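Local coordinates for protein (2Z,6E)-hedycaryol synthase (Kitasatospora setae, PDB 4MC3) that catalyses the magnesium-dependent 1,11-cyclisation of (2E,6E)-farnesyl diphosphate, with water, to (2Z,6E)-hedycaryol and diphosphate, at residues 195-198 with 199-202. Residues are numbered along the deposited sequence; the frame is centred on the assembly and turned at random.
Sequences FLPG and SVRT
Arg201 folds its guanidinium back over Leu196, whose CB lies over one face of the flat group, 4.2 Å from Arg201 NH2, while Phe195 CB meets the same group at its edge. The Arg201 side chain starts with CG anti to the backbone N (chi1 -170°), runs extended, then bends at chi3 (-64°), which carries NH1 and NH2 back along the incoming loop. A water joins the two residues: it donates to Leu196 O at 2.8 Å and accepts from Arg201 NH1 at 2.7 Å. Arg201 NE forms a salt bridge with Glu189, whose carboxylate also takes the backbone N-H of Leu196. Replacing Arg201 with an alanine would probably leave Glu189 without its charged mate and break the water link to Leu196 O. Pro197 occupies the N-cap of the short helix 198-201, within the all-helical class I terpene synthase fold. Pro197 O accepts two N-H groups, Val200 N at 2.8 Å and Arg201 N at 2.9 Å, the i+3 and i+4 bonds that begin the helix. Beside this double grip the Pro197 ring and the Val200 side chain run alongside each other in the same direction, Pro197 CD 4.0 Å from Val200 CG2; Ala288 and Ala292 of helix 286-309 pack on Pro197 and Val200 respectively. Ser199 OG bonds to Gln282 of helix 250-282. At the helix exit Thr202 OG1, turned back by chi1 (64°) over its own backbone, donates to Gly198 O at 2.9 Å, tilted from the carbonyl plane, alongside a weak bond from Thr202 N.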
loop_
_atom_site.group_PDB
_atom_site.type_symbol
_atom_site.label_atom_id
_atom_site.label_comp_id
_atom_site.label_asym_id
_atom_site.label_seq_id
_atom_site.Cartn_x
_atom_site.Cartn_y
_atom_site.Cartn_z
ATOM N N PHE A 195 -14.070 7.856 11.324
ATOM C CA PHE A 195 -12.636 7.960 11.083
ATOM C C PHE A 195 -11.851 7.785 12.385
ATOM O O PHE A 195 -12.323 8.165 13.484
ATOM C CB PHE A 195 -12.290 9.292 10.369
ATOM C CG PHE A 195 -12.707 9.344 8.959
ATOM C CD1 PHE A 195 -11.792 9.154 7.962
ATOM C CD2 PHE A 195 -14.054 9.519 8.599
ATOM C CE1 PHE A 195 -12.176 9.123 6.645
ATOM C CE2 PHE A 195 -14.422 9.521 7.285
ATOM C CZ PHE A 195 -13.504 9.299 6.305
ATOM N N LEU A 196 -10.620 7.289 12.295
ATOM C CA LEU A 196 -9.746 7.205 13.449
ATOM C C LEU A 196 -9.469 8.609 14.006
ATOM O O LEU A 196 -9.211 9.537 13.266
ATOM C CB LEU A 196 -8.421 6.540 13.116
ATOM C CG LEU A 196 -8.395 5.120 12.508
ATOM C CD1 LEU A 196 -6.993 4.711 12.163
ATOM C CD2 LEU A 196 -9.057 4.137 13.462
ATOM N N PRO A 197 -9.489 8.741 15.314
ATOM C CA PRO A 197 -8.979 10.008 15.846
ATOM C C PRO A 197 -7.495 10.169 15.479
ATOM O O PRO A 197 -6.748 9.175 15.459
ATOM C CB PRO A 197 -9.107 9.828 17.353
ATOM C CG PRO A 197 -10.148 8.760 17.552
ATOM C CD PRO A 197 -10.006 7.839 16.349
ATOM N N GLY A 198 -7.059 11.400 15.229
ATOM C CA GLY A 198 -5.630 11.643 14.946
ATOM C C GLY A 198 -4.658 11.065 15.965
ATOM O O GLY A 198 -3.582 10.597 15.596
ATOM N N SER A 199 -5.051 11.079 17.241
ATOM C CA SER A 199 -4.275 10.510 18.323
ATOM C C SER A 199 -4.155 8.987 18.305
ATOM O O SER A 199 -3.343 8.426 19.039
ATOM C CB SER A 199 -4.883 10.942 19.670
ATOM O OG SER A 199 -6.140 10.333 19.891
ATOM N N VAL A 200 -5.007 8.322 17.526
ATOM C CA VAL A 200 -4.931 6.872 17.315
ATOM C C VAL A 200 -4.209 6.573 15.988
ATOM O O VAL A 200 -3.349 5.675 15.956
ATOM C CB VAL A 200 -6.347 6.237 17.280
ATOM C CG1 VAL A 200 -6.276 4.756 16.914
ATOM C CG2 VAL A 200 -7.000 6.427 18.636
ATOM N N ARG A 201 -4.519 7.324 14.941
ATOM C CA ARG A 201 -3.935 7.088 13.603
ATOM C C ARG A 201 -2.409 7.131 13.630
ATOM O O ARG A 201 -1.748 6.364 12.942
ATOM C CB ARG A 201 -4.425 8.114 12.589
ATOM C CG ARG A 201 -4.058 7.775 11.156
ATOM C CD ARG A 201 -4.568 8.786 10.151
ATOM N NE ARG A 201 -6.021 8.867 10.082
ATOM C CZ ARG A 201 -6.783 9.867 10.525
ATOM N NH1 ARG A 201 -6.271 10.955 11.125
ATOM N NH2 ARG A 201 -8.090 9.785 10.392
ATOM N N THR A 202 -1.855 7.984 14.486
ATOM C CA THR A 202 -0.422 8.250 14.520
ATOM C C THR A 202 0.168 7.919 15.907
ATOM O O THR A 202 1.294 8.355 16.247
ATOM C CB THR A 202 -0.126 9.731 14.180
ATOM O OG1 THR A 202 -0.681 10.580 15.179
ATOM C CG2 THR A 202 -0.688 10.141 12.826
HETATM O O HOH W 1 -8.350 12.091 12.493
#